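Local coordinates for protein alcohol dehydrogenase (Escherichia coli, PDB 5VM2) that probably oxidises or reduces an alcohol or carbonyl substrate, still unidentified, with NAD(P) as coenzyme, and is linked to membrane biogenesis, at residues Cys188-Ala193 against Gly307-Lys312; Lys138-Met143 against Val299-Ile304; Glu223-Arg228 against Val251-Tyr256. All coordinates share one frame; numbering follows the deposited sequence.

Interaction 1: residues Cys188-Ala193 against Gly307-Lys312; sequences CKCLGA and GRFDVK
The end of helix 179-190, the helix that begins at what appears to be the glycine-rich GxGxxG turn of the Rossmann-type domain, meets the loop behind helix 297-305 where C190 lies against R308 and F309. The sulfur of C190 carries the contact. It touches the methylenes of R308, SG to CG 3.8 Å, and reaches CD1 of F309 at 4.0 Å. This is a cysteine sulfur-aromatic contact: SG stands 5.3 Å from the centroid of the F309 ring, oblique to it at 70° off the ring normal. With SG turned beside the backbone N (chi1 -70°), the sulfur faces both partners at once. The R308 chain then bends at chi3 (-69°), which brings the guanidinium round to water 2. That water lies in the plane at the guanidinium edge, accepts from R308 NH1 at 2.9 Å and donates to C190 O at 2.7 Å, bridging the arginine to a carbonyl at the helix end. The helix itself stops in a Schellman motif with G192, at positive phi, as the C-prime residue: A193 N binds C188 O at 3.1 Å and G192 N binds K189 O at 3.0 Å. A second water, water 1, donates to R308 O at 3.1 Å; its approach to K189 NZ is too short to be trusted. Deeper in, the buried F309 ring also packs on M183 and Q186 of helix 179-190 and on A154 and M158 of helix 145-163. Q186 NE2 donates to D310 O.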
ATOM      1  N   CYS A 188      -6.340 -11.606   4.531  1.00 28.48           N
ATOM      2  CA  CYS A 188      -7.187 -12.786   4.374  1.00 28.89           C
ATOM      3  C   CYS A 188      -7.168 -13.648   5.631  1.00 29.59           C
ATOM      4  O   CYS A 188      -8.203 -14.191   6.034  1.00 29.05           O
ATOM      5  CB  CYS A 188      -6.750 -13.600   3.158  1.00 27.65           C
ATOM      6  SG  CYS A 188      -7.085 -12.787   1.578  1.00 27.74           S
ATOM      7  N   LYS A 189      -6.000 -13.777   6.267  1.00 29.98           N
ATOM      8  CA  LYS A 189      -5.926 -14.526   7.519  1.00 29.24           C
ATOM      9  C   LYS A 189      -6.760 -13.864   8.608  1.00 27.83           C
ATOM     10  O   LYS A 189      -7.473 -14.544   9.359  1.00 28.28           O
ATOM     11  CB  LYS A 189      -4.472 -14.641   7.980  1.00 33.49           C
ATOM     12  CG  LYS A 189      -3.584 -15.464   7.070  1.00 40.23           C
ATOM     13  CD  LYS A 189      -2.670 -16.373   7.883  1.00 48.23           C
ATOM     14  CE  LYS A 189      -1.624 -15.571   8.644  1.00 51.61           C
ATOM     15  NZ  LYS A 189      -1.338 -16.142   9.993  1.00 55.94           N
ATOM     16  N   CYS A 190      -6.687 -12.536   8.713  1.00 26.79           N
ATOM     17  CA  CYS A 190      -7.443 -11.832   9.743  1.00 27.63           C
ATOM     18  C   CYS A 190      -8.944 -11.977   9.534  1.00 26.98           C
ATOM     19  O   CYS A 190      -9.707 -11.920  10.501  1.00 29.44           O
ATOM     20  CB  CYS A 190      -7.052 -10.357   9.761  1.00 30.72           C
ATOM     21  SG  CYS A 190      -5.384 -10.073  10.388  1.00 35.31           S
ATOM     22  N   LEU A 191      -9.382 -12.163   8.292  1.00 28.36           N
ATOM     23  CA  LEU A 191     -10.792 -12.372   7.991  1.00 28.95           C
ATOM     24  C   LEU A 191     -11.197 -13.841   8.063  1.00 26.07           C
ATOM     25  O   LEU A 191     -12.333 -14.179   7.713  1.00 29.07           O
ATOM     26  CB  LEU A 191     -11.129 -11.794   6.612  1.00 30.16           C
ATOM     27  CG  LEU A 191     -11.566 -10.327   6.619  1.00 31.52           C
ATOM     28  CD1 LEU A 191     -10.381  -9.403   6.875  1.00 30.74           C
ATOM     29  CD2 LEU A 191     -12.245  -9.969   5.312  1.00 35.33           C
ATOM     30  N   GLY A 192     -10.303 -14.717   8.512  1.00 26.06           N
ATOM     31  CA  GLY A 192     -10.669 -16.080   8.850  1.00 27.86           C
ATOM     32  C   GLY A 192     -10.454 -17.119   7.771  1.00 29.35           C
ATOM     33  O   GLY A 192     -10.766 -18.293   8.005  1.00 32.85           O
ATOM     34  N   ALA A 193      -9.943 -16.739   6.603  1.00 27.11           N
ATOM     35  CA  ALA A 193      -9.664 -17.733   5.575  1.00 29.24           C
ATOM     36  C   ALA A 193      -8.580 -18.686   6.062  1.00 29.59           C
ATOM     37  O   ALA A 193      -7.611 -18.269   6.700  1.00 28.49           O
ATOM     38  CB  ALA A 193      -9.230 -17.053   4.276  1.00 27.70           C
ATOM     39  N   GLY A 307      -0.743  -8.112  17.093  1.00 39.13           N
ATOM     40  CA  GLY A 307       0.231  -9.104  16.697  1.00 37.52           C
ATOM     41  C   GLY A 307      -0.249 -10.065  15.631  1.00 36.16           C
ATOM     42  O   GLY A 307       0.570 -10.810  15.073  1.00 35.47           O
ATOM     43  N   ARG A 308      -1.549 -10.073  15.328  1.00 34.20           N
ATOM     44  CA  ARG A 308      -2.067 -10.982  14.312  1.00 36.26           C
ATOM     45  C   ARG A 308      -1.549 -10.626  12.925  1.00 34.15           C
ATOM     46  O   ARG A 308      -1.335 -11.517  12.095  1.00 36.67           O
ATOM     47  CB  ARG A 308      -3.597 -10.965  14.326  1.00 37.64           C
ATOM     48  CG  ARG A 308      -4.239 -12.046  13.476  1.00 40.16           C
ATOM     49  CD  ARG A 308      -5.720 -12.207  13.803  1.00 43.06           C
ATOM     50  NE  ARG A 308      -5.934 -12.782  15.129  1.00 47.13           N
ATOM     51  CZ  ARG A 308      -7.131 -12.942  15.689  1.00 48.48           C
ATOM     52  NH1 ARG A 308      -8.227 -12.566  15.038  1.00 46.59           N
ATOM     53  NH2 ARG A 308      -7.236 -13.475  16.899  1.00 50.60           N
ATOM     54  N   PHE A 309      -1.335  -9.342  12.666  1.00 30.84           N
ATOM     55  CA  PHE A 309      -0.865  -8.832  11.385  1.00 31.52           C
ATOM     56  C   PHE A 309       0.557  -8.324  11.611  1.00 32.95           C
ATOM     57  O   PHE A 309       0.762  -7.370  12.368  1.00 33.45           O
ATOM     58  CB  PHE A 309      -1.807  -7.727  10.904  1.00 31.38           C
ATOM     59  CG  PHE A 309      -1.738  -7.432   9.428  1.00 30.34           C
ATOM     60  CD1 PHE A 309      -2.895  -7.439   8.667  1.00 29.38           C
ATOM     61  CD2 PHE A 309      -0.537  -7.094   8.816  1.00 31.64           C
ATOM     62  CE1 PHE A 309      -2.854  -7.148   7.316  1.00 28.54           C
ATOM     63  CE2 PHE A 309      -0.491  -6.800   7.465  1.00 32.68           C
ATOM     64  CZ  PHE A 309      -1.652  -6.824   6.714  1.00 29.94           C
ATOM     65  N   ASP A 310       1.540  -8.971  10.973  1.00 34.14           N
ATOM     66  CA  ASP A 310       2.965  -8.691  11.202  1.00 35.18           C
ATOM     67  C   ASP A 310       3.503  -7.865  10.035  1.00 35.78           C
ATOM     68  O   ASP A 310       3.723  -8.389   8.940  1.00 35.97           O
ATOM     69  CB  ASP A 310       3.741  -9.998  11.369  1.00 38.17           C
ATOM     70  CG  ASP A 310       5.238  -9.792  11.659  1.00 42.14           C
ATOM     71  OD1 ASP A 310       5.750  -8.653  11.583  1.00 44.21           O
ATOM     72  OD2 ASP A 310       5.916 -10.797  11.961  1.00 45.79           O
ATOM     73  N   VAL A 311       3.734  -6.571  10.277  1.00 33.84           N
ATOM     74  CA  VAL A 311       4.357  -5.709   9.274  1.00 33.28           C
ATOM     75  C   VAL A 311       5.841  -5.465   9.545  1.00 35.92           C
ATOM     76  O   VAL A 311       6.581  -5.131   8.605  1.00 36.88           O
ATOM     77  CB  VAL A 311       3.614  -4.358   9.150  1.00 32.73           C
ATOM     78  CG1 VAL A 311       2.211  -4.570   8.613  1.00 31.93           C
ATOM     79  CG2 VAL A 311       3.576  -3.619  10.486  1.00 31.93           C
ATOM     80  N   LYS A 312       6.299  -5.629  10.791  1.00 36.46           N
ATOM     81  CA  LYS A 312       7.702  -5.396  11.112  1.00 40.18           C
ATOM     82  C   LYS A 312       8.602  -6.410  10.420  1.00 39.84           C
ATOM     83  O   LYS A 312       9.681  -6.060   9.929  1.00 40.90           O
ATOM     84  CB  LYS A 312       7.901  -5.443  12.627  1.00 45.67           C
ATOM     85  CG  LYS A 312       9.352  -5.497  13.076  1.00 52.26           C
ATOM     86  CD  LYS A 312       9.461  -5.393  14.592  1.00 57.25           C
ATOM     87  CE  LYS A 312       8.704  -4.183  15.121  1.00 59.99           C
ATOM     88  NZ  LYS A 312       9.195  -2.909  14.522  1.00 61.60           N
TER
HETATM   89  O   HOH W   1      -1.354 -14.593  11.883  1.00 79.14           O
HETATM   90  O   HOH W   2      -9.023 -10.870  12.884  1.00 33.01           O

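Interaction 2: residues Lys138-Met143 against Val299-Ile304; sequences KLPDNM and VTIEAI
The methyl of M143 is the main bump of this contact, and it drops into a hollow on helix 297-305 formed by I301 and I304. CE lies 3.8 Å from I304 CG2, 3.9 Å from I301 CG2 and 3.3 Å from I301 O, so the floor of the hollow is a backbone carbonyl and its walls are two branch methyls. The methionine reaches in straight from its backbone, CG anti to N (chi1 -176°) and the next torsion extended as well, and only its last bond turns (chi3 -52°), swinging CE down onto the helix. M143 and I304 meet at about a right angle. One turn of helix back, I301 supplies a bump of its own: its CG2 methyl is pushed against the P140 ring, 3.5 Å from CD and 3.8 Å from CG, and the two side chains cross obliquely. The same methyl sits in the notch where the P140 ring and M143 CE come together, touching both. The two residues are brought together by a type I beta turn from P140 to M143, closed by M143 N to P140 O at 3.0 Å. No hydrogen bond joins the two segments, so shape and apolar contact hold them; just beyond, N142 OD1 bonds S305 OG. R86 of strand 86-89 grips the turn through M143 O and pairs with the L139 backbone. Helix 145-163 also packs here: V151 meets both I301 and I304, and the same helix carries E152, a ligand of the bound magnesium ion. I301 and I304 of helix 297-305 therefore meet both helix 145-163 and the loop after strand 136-138.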
ATOM      1  N   LYS A 138      -3.833   7.959  15.963  1.00 39.22           N
ATOM      2  CA  LYS A 138      -2.848   7.731  17.004  1.00 45.25           C
ATOM      3  C   LYS A 138      -2.419   6.268  17.004  1.00 45.30           C
ATOM      4  O   LYS A 138      -3.238   5.361  16.841  1.00 46.90           O
ATOM      5  CB  LYS A 138      -3.424   8.112  18.364  1.00 51.47           C
ATOM      6  CG  LYS A 138      -2.796   7.392  19.531  1.00 57.83           C
ATOM      7  CD  LYS A 138      -1.511   8.088  19.921  1.00 63.24           C
ATOM      8  CE  LYS A 138      -1.181   7.935  21.390  1.00 67.20           C
ATOM      9  NZ  LYS A 138       0.037   8.702  21.664  1.00 69.26           N
ATOM     10  N   LEU A 139      -1.137   6.053  17.177  1.00 43.65           N
ATOM     11  CA  LEU A 139      -0.639   4.688  17.240  1.00 40.62           C
ATOM     12  C   LEU A 139      -0.778   4.143  18.660  1.00 40.89           C
ATOM     13  O   LEU A 139      -0.547   4.870  19.631  1.00 40.80           O
ATOM     14  CB  LEU A 139       0.824   4.633  16.812  1.00 39.48           C
ATOM     15  CG  LEU A 139       1.131   5.232  15.442  1.00 40.89           C
ATOM     16  CD1 LEU A 139       2.632   5.311  15.220  1.00 42.23           C
ATOM     17  CD2 LEU A 139       0.458   4.416  14.348  1.00 38.68           C
ATOM     18  N   PRO A 140      -1.162   2.874  18.809  1.00 39.37           N
ATOM     19  CA  PRO A 140      -1.100   2.240  20.129  1.00 41.35           C
ATOM     20  C   PRO A 140       0.312   2.313  20.688  1.00 42.56           C
ATOM     21  O   PRO A 140       1.296   2.432  19.954  1.00 42.26           O
ATOM     22  CB  PRO A 140      -1.521   0.792  19.853  1.00 40.81           C
ATOM     23  CG  PRO A 140      -2.335   0.870  18.586  1.00 39.75           C
ATOM     24  CD  PRO A 140      -1.719   1.980  17.782  1.00 39.09           C
ATOM     25  N   ASP A 141       0.401   2.244  22.016  1.00 44.53           N
ATOM     26  CA  ASP A 141       1.702   2.351  22.667  1.00 48.60           C
ATOM     27  C   ASP A 141       2.660   1.255  22.209  1.00 49.03           C
ATOM     28  O   ASP A 141       3.872   1.486  22.142  1.00 50.45           O
ATOM     29  CB  ASP A 141       1.528   2.314  24.184  1.00 51.25           C
ATOM     30  CG  ASP A 141       0.908   3.589  24.728  1.00 54.36           C
ATOM     31  OD1 ASP A 141       0.695   4.537  23.939  1.00 53.84           O
ATOM     32  OD2 ASP A 141       0.631   3.644  25.943  1.00 57.38           O
ATOM     33  N   ASN A 142       2.144   0.075  21.876  1.00 47.39           N
ATOM     34  CA  ASN A 142       2.979  -1.049  21.472  1.00 46.96           C
ATOM     35  C   ASN A 142       3.261  -1.072  19.973  1.00 45.20           C
ATOM     36  O   ASN A 142       3.731  -2.093  19.459  1.00 44.83           O
ATOM     37  CB  ASN A 142       2.336  -2.370  21.911  1.00 47.20           C
ATOM     38  CG  ASN A 142       1.207  -2.821  20.991  1.00 45.87           C
ATOM     39  OD1 ASN A 142       0.561  -2.012  20.320  1.00 48.10           O
ATOM     40  ND2 ASN A 142       0.967  -4.126  20.961  1.00 44.20           N
ATOM     41  N   MET A 143       2.988   0.023  19.267  1.00 43.76           N
ATOM     42  CA  MET A 143       3.208   0.123  17.829  1.00 43.74           C
ATOM     43  C   MET A 143       4.109   1.319  17.552  1.00 43.74           C
ATOM     44  O   MET A 143       3.723   2.463  17.819  1.00 44.06           O
ATOM     45  CB  MET A 143       1.880   0.264  17.081  1.00 44.76           C
ATOM     46  CG  MET A 143       2.026   0.269  15.577  1.00 47.78           C
ATOM     47  SD  MET A 143       0.444   0.379  14.717  1.00 50.57           S
ATOM     48  CE  MET A 143      -0.440  -0.958  15.485  1.00 47.42           C
ATOM     49  N   VAL A 299      -9.232  -0.604  11.754  1.00 31.78           N
ATOM     50  CA  VAL A 299      -9.204  -2.061  11.843  1.00 32.74           C
ATOM     51  C   VAL A 299      -7.823  -2.606  11.492  1.00 30.95           C
ATOM     52  O   VAL A 299      -7.413  -3.654  12.009  1.00 29.72           O
ATOM     53  CB  VAL A 299     -10.306  -2.678  10.955  1.00 33.62           C
ATOM     54  CG1 VAL A 299      -9.991  -2.487   9.479  1.00 33.85           C
ATOM     55  CG2 VAL A 299     -10.477  -4.159  11.278  1.00 33.70           C
ATOM     56  N   THR A 300      -7.078  -1.909  10.629  1.00 26.56           N
ATOM     57  CA  THR A 300      -5.738  -2.365  10.274  1.00 25.84           C
ATOM     58  C   THR A 300      -4.765  -2.102  11.414  1.00 27.10           C
ATOM     59  O   THR A 300      -3.954  -2.967  11.768  1.00 28.70           O
ATOM     60  CB  THR A 300      -5.270  -1.676   8.992  1.00 25.56           C
ATOM     61  OG1 THR A 300      -6.228  -1.907   7.948  1.00 27.78           O
ATOM     62  CG2 THR A 300      -3.907  -2.200   8.563  1.00 25.25           C
ATOM     63  N   ILE A 301      -4.843  -0.910  12.010  1.00 29.39           N
ATOM     64  CA  ILE A 301      -4.048  -0.616  13.201  1.00 30.12           C
ATOM     65  C   ILE A 301      -4.344  -1.636  14.297  1.00 31.12           C
ATOM     66  O   ILE A 301      -3.429  -2.153  14.950  1.00 33.04           O
ATOM     67  CB  ILE A 301      -4.314   0.824  13.676  1.00 28.92           C
ATOM     68  CG1 ILE A 301      -3.756   1.828  12.665  1.00 29.10           C
ATOM     69  CG2 ILE A 301      -3.707   1.060  15.046  1.00 31.39           C
ATOM     70  CD1 ILE A 301      -4.253   3.249  12.879  1.00 29.93           C
ATOM     71  N   GLU A 302      -5.633  -1.929  14.518  1.00 32.89           N
ATOM     72  CA  GLU A 302      -6.026  -2.978  15.463  1.00 39.06           C
ATOM     73  C   GLU A 302      -5.305  -4.286  15.160  1.00 36.22           C
ATOM     74  O   GLU A 302      -4.734  -4.922  16.051  1.00 36.18           O
ATOM     75  CB  GLU A 302      -7.536  -3.227  15.396  1.00 46.00           C
ATOM     76  CG  GLU A 302      -8.453  -2.227  16.054  1.00 55.01           C
ATOM     77  CD  GLU A 302      -9.916  -2.590  15.819  1.00 61.61           C
ATOM     78  OE1 GLU A 302     -10.256  -3.788  15.933  1.00 64.97           O
ATOM     79  OE2 GLU A 302     -10.723  -1.693  15.499  1.00 65.45           O
ATOM     80  N   ALA A 303      -5.351  -4.712  13.894  1.00 32.62           N
ATOM     81  CA  ALA A 303      -4.805  -6.010  13.520  1.00 31.35           C
ATOM     82  C   ALA A 303      -3.303  -6.068  13.756  1.00 30.98           C
ATOM     83  O   ALA A 303      -2.781  -7.078  14.244  1.00 30.75           O
ATOM     84  CB  ALA A 303      -5.139  -6.312  12.060  1.00 29.49           C
ATOM     85  N   ILE A 304      -2.590  -4.988  13.429  1.00 29.47           N
ATOM     86  CA  ILE A 304      -1.147  -4.971  13.638  1.00 29.34           C
ATOM     87  C   ILE A 304      -0.824  -4.916  15.130  1.00 30.50           C
ATOM     88  O   ILE A 304       0.039  -5.653  15.625  1.00 31.15           O
ATOM     89  CB  ILE A 304      -0.515  -3.798  12.867  1.00 27.69           C
ATOM     90  CG1 ILE A 304      -0.674  -4.024  11.359  1.00 26.25           C
ATOM     91  CG2 ILE A 304       0.954  -3.646  13.249  1.00 29.81           C
ATOM     92  CD1 ILE A 304      -0.545  -2.767  10.523  1.00 25.71           C
TER

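Interaction 3: residues Glu223-Arg228 against Val251-Tyr256; sequences EDTIAR and VKQAPY
Water 3 is gripped from both segments: it accepts from Q253 NE2 at 3.0 Å and is hydrogen-bonded to T225 OG1 at 3.1 Å. Next to this bridge the same two side chains touch directly, crossing at about a right angle. T225 CG2 comes within 4.1 Å of Q253 OE1, and T225 CB within 4.2 Å of Q253 NE2, so the amide lies across the threonine with each of its ends near a different carbon. Q253 reaches over because its chain is extended beyond CG (chi2 -178°). Further along, I226 points its outermost methyl at the start of the Y256 side chain, CD1 to CB 4.1 Å, the two side chains meeting at a slant. The methyl lies oblique to the ring, nearest its CB root, while the hydroxyl end leads away and bonds N277 ND2; K252 O and Q253 O lie in the ring plane at its edge. The first helical turn that presents T225 and I226 is capped by D224 at the N-cap, whose OD1 accepts two weak bonds, nearly straight from A227 N (3.3 Å, 173°) and strongly bent from I226 N (3.3 Å, 121°). Beside it, R228 NE makes a salt bridge to E223 OE2 at 3.0 Å, with the oxygen in the guanidinium plane, tying the residue before the cap to the helix. R228 also packs on V216 and I218 of edge strand 216-219, while A254 packs on V241 of strand 238-243. Helix 225-232 lies in the crossover joining those two strands and helix 248-253 follows the second, neighbouring helices against the parallel sheet as in a Rossmann-type dinucleotide-binding domain.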
ATOM      1  N   GLU A 223       7.241 -24.341 -11.305  1.00 39.33           N
ATOM      2  CA  GLU A 223       6.064 -25.195 -11.280  1.00 41.60           C
ATOM      3  C   GLU A 223       5.026 -24.687 -12.274  1.00 41.09           C
ATOM      4  O   GLU A 223       5.054 -23.528 -12.700  1.00 39.28           O
ATOM      5  CB  GLU A 223       5.433 -25.252  -9.878  1.00 41.90           C
ATOM      6  CG  GLU A 223       6.388 -25.643  -8.758  1.00 47.24           C
ATOM      7  CD  GLU A 223       5.788 -25.411  -7.380  1.00 50.47           C
ATOM      8  OE1 GLU A 223       6.286 -24.533  -6.642  1.00 50.43           O
ATOM      9  OE2 GLU A 223       4.811 -26.107  -7.036  1.00 52.34           O
ATOM     10  N   ASP A 224       4.103 -25.574 -12.636  1.00 41.72           N
ATOM     11  CA  ASP A 224       2.940 -25.211 -13.445  1.00 43.64           C
ATOM     12  C   ASP A 224       1.912 -24.577 -12.517  1.00 41.72           C
ATOM     13  O   ASP A 224       1.242 -25.272 -11.751  1.00 42.39           O
ATOM     14  CB  ASP A 224       2.380 -26.443 -14.149  1.00 47.61           C
ATOM     15  CG  ASP A 224       1.322 -26.106 -15.193  1.00 49.21           C
ATOM     16  OD1 ASP A 224       0.640 -25.063 -15.074  1.00 48.01           O
ATOM     17  OD2 ASP A 224       1.161 -26.910 -16.136  1.00 51.35           O
ATOM     18  N   THR A 225       1.780 -23.248 -12.587  1.00 39.00           N
ATOM     19  CA  THR A 225       0.891 -22.542 -11.666  1.00 34.92           C
ATOM     20  C   THR A 225      -0.550 -23.021 -11.792  1.00 34.81           C
ATOM     21  O   THR A 225      -1.232 -23.252 -10.788  1.00 34.42           O
ATOM     22  CB  THR A 225       0.959 -21.031 -11.905  1.00 35.68           C
ATOM     23  OG1 THR A 225       2.321 -20.589 -11.869  1.00 39.21           O
ATOM     24  CG2 THR A 225       0.141 -20.279 -10.847  1.00 30.63           C
ATOM     25  N   ILE A 226      -1.042 -23.176 -13.018  1.00 35.08           N
ATOM     26  CA  ILE A 226      -2.440 -23.554 -13.187  1.00 39.23           C
ATOM     27  C   ILE A 226      -2.678 -24.965 -12.662  1.00 38.91           C
ATOM     28  O   ILE A 226      -3.654 -25.216 -11.945  1.00 37.72           O
ATOM     29  CB  ILE A 226      -2.852 -23.400 -14.660  1.00 43.99           C
ATOM     30  CG1 ILE A 226      -3.025 -21.914 -14.998  1.00 46.11           C
ATOM     31  CG2 ILE A 226      -4.136 -24.159 -14.936  1.00 45.04           C
ATOM     32  CD1 ILE A 226      -3.063 -21.620 -16.484  1.00 50.05           C
ATOM     33  N   ALA A 227      -1.774 -25.895 -12.970  1.00 39.39           N
ATOM     34  CA  ALA A 227      -1.916 -27.262 -12.475  1.00 41.28           C
ATOM     35  C   ALA A 227      -1.843 -27.312 -10.953  1.00 39.86           C
ATOM     36  O   ALA A 227      -2.645 -27.991 -10.302  1.00 39.88           O
ATOM     37  CB  ALA A 227      -0.841 -28.154 -13.095  1.00 42.76           C
ATOM     38  N   ARG A 228      -0.880 -26.599 -10.366  1.00 38.07           N
ATOM     39  CA  ARG A 228      -0.739 -26.600  -8.913  1.00 36.39           C
ATOM     40  C   ARG A 228      -1.956 -25.985  -8.235  1.00 36.13           C
ATOM     41  O   ARG A 228      -2.390 -26.454  -7.176  1.00 35.85           O
ATOM     42  CB  ARG A 228       0.533 -25.854  -8.513  1.00 37.08           C
ATOM     43  CG  ARG A 228       1.822 -26.566  -8.923  1.00 43.64           C
ATOM     44  CD  ARG A 228       2.099 -27.790  -8.050  1.00 49.01           C
ATOM     45  NE  ARG A 228       2.162 -27.446  -6.632  1.00 51.97           N
ATOM     46  CZ  ARG A 228       1.194 -27.699  -5.755  1.00 53.46           C
ATOM     47  NH1 ARG A 228       0.080 -28.303  -6.149  1.00 55.49           N
ATOM     48  NH2 ARG A 228       1.335 -27.343  -4.485  1.00 51.50           N
ATOM     49  N   VAL A 251      -2.723 -11.353 -14.344  1.00 55.22           N
ATOM     50  CA  VAL A 251      -4.086 -10.931 -14.667  1.00 54.06           C
ATOM     51  C   VAL A 251      -4.712 -11.892 -15.674  1.00 52.66           C
ATOM     52  O   VAL A 251      -5.837 -12.375 -15.488  1.00 49.11           O
ATOM     53  CB  VAL A 251      -4.090  -9.484 -15.196  1.00 59.49           C
ATOM     54  CG1 VAL A 251      -5.448  -9.132 -15.772  1.00 59.09           C
ATOM     55  CG2 VAL A 251      -3.702  -8.508 -14.099  1.00 61.10           C
ATOM     56  N   LYS A 252      -3.982 -12.191 -16.749  1.00 54.27           N
ATOM     57  CA  LYS A 252      -4.467 -13.128 -17.757  1.00 53.01           C
ATOM     58  C   LYS A 252      -4.630 -14.534 -17.190  1.00 49.13           C
ATOM     59  O   LYS A 252      -5.430 -15.322 -17.708  1.00 49.43           O
ATOM     60  CB  LYS A 252      -3.502 -13.134 -18.941  1.00 54.89           C
ATOM     61  CG  LYS A 252      -3.984 -13.859 -20.178  1.00 57.65           C
ATOM     62  CD  LYS A 252      -3.123 -13.468 -21.368  1.00 64.19           C
ATOM     63  CE  LYS A 252      -3.358 -14.382 -22.555  1.00 69.75           C
ATOM     64  NZ  LYS A 252      -4.749 -14.304 -23.061  1.00 70.89           N
ATOM     65  N   GLN A 253      -3.878 -14.867 -16.135  1.00 46.07           N
ATOM     66  CA  GLN A 253      -3.955 -16.189 -15.520  1.00 45.12           C
ATOM     67  C   GLN A 253      -5.209 -16.359 -14.673  1.00 40.63           C
ATOM     68  O   GLN A 253      -5.774 -17.458 -14.627  1.00 39.82           O
ATOM     69  CB  GLN A 253      -2.729 -16.437 -14.639  1.00 48.80           C
ATOM     70  CG  GLN A 253      -1.566 -17.150 -15.312  1.00 56.37           C
ATOM     71  CD  GLN A 253      -0.410 -17.386 -14.351  1.00 60.02           C
ATOM     72  OE1 GLN A 253      -0.445 -16.945 -13.201  1.00 59.00           O
ATOM     73  NE2 GLN A 253       0.624 -18.073 -14.822  1.00 65.30           N
ATOM     74  N   ALA A 254      -5.645 -15.293 -13.998  1.00 37.54           N
ATOM     75  CA  ALA A 254      -6.715 -15.419 -13.011  1.00 34.68           C
ATOM     76  C   ALA A 254      -7.995 -16.056 -13.545  1.00 34.59           C
ATOM     77  O   ALA A 254      -8.625 -16.815 -12.787  1.00 34.21           O
ATOM     78  CB  ALA A 254      -7.016 -14.046 -12.401  1.00 32.10           C
ATOM     79  N   PRO A 255      -8.442 -15.802 -14.786  1.00 33.64           N
ATOM     80  CA  PRO A 255      -9.633 -16.516 -15.280  1.00 33.51           C
ATOM     81  C   PRO A 255      -9.542 -18.027 -15.152  1.00 35.22           C
ATOM     82  O   PRO A 255     -10.553 -18.687 -14.890  1.00 34.05           O
ATOM     83  CB  PRO A 255      -9.705 -16.086 -16.753  1.00 36.48           C
ATOM     84  CG  PRO A 255      -9.080 -14.755 -16.778  1.00 37.38           C
ATOM     85  CD  PRO A 255      -8.002 -14.763 -15.742  1.00 36.66           C
ATOM     86  N   TYR A 256      -8.352 -18.596 -15.338  1.00 36.56           N
ATOM     87  CA  TYR A 256      -8.170 -20.039 -15.278  1.00 36.70           C
ATOM     88  C   TYR A 256      -8.092 -20.576 -13.854  1.00 35.61           C
ATOM     89  O   TYR A 256      -8.039 -21.799 -13.673  1.00 37.55           O
ATOM     90  CB  TYR A 256      -6.909 -20.413 -16.057  1.00 37.05           C
ATOM     91  CG  TYR A 256      -6.990 -19.986 -17.509  1.00 43.23           C
ATOM     92  CD1 TYR A 256      -6.494 -18.758 -17.924  1.00 40.35           C
ATOM     93  CD2 TYR A 256      -7.587 -20.804 -18.456  1.00 46.83           C
ATOM     94  CE1 TYR A 256      -6.581 -18.362 -19.249  1.00 43.83           C
ATOM     95  CE2 TYR A 256      -7.677 -20.420 -19.786  1.00 49.96           C
ATOM     96  CZ  TYR A 256      -7.173 -19.199 -20.174  1.00 50.37           C
ATOM     97  OH  TYR A 256      -7.262 -18.816 -21.492  1.00 56.03           O
TER
HETATM   98  O   HOH W   3       2.591 -17.604 -12.550  1.00 71.04           O

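Overall arrangement
From the N terminus, residues 138-143 come first, just before helix 145-163, and 188-193 follow at the end of helix 179-190. Interaction 3 then opens and closes within the Rossmann-type domain, joining 223-228 to 251-256. Residues 299-304 next close interaction 2, and 307-312 close interaction 1, so interactions 1 and 2 cross while interaction 3 is nested inside both loops. The crossing pair are neighbours, with a probable hydrogen bond from F309 N to A303 O, and together tie helix 297-305 and its following loop to helix 179-190 and to the loop leading into helix 145-163. Interaction 3 stands apart, about 25 Å from interaction 1 and about 36 Å from interaction 2, centre to centre.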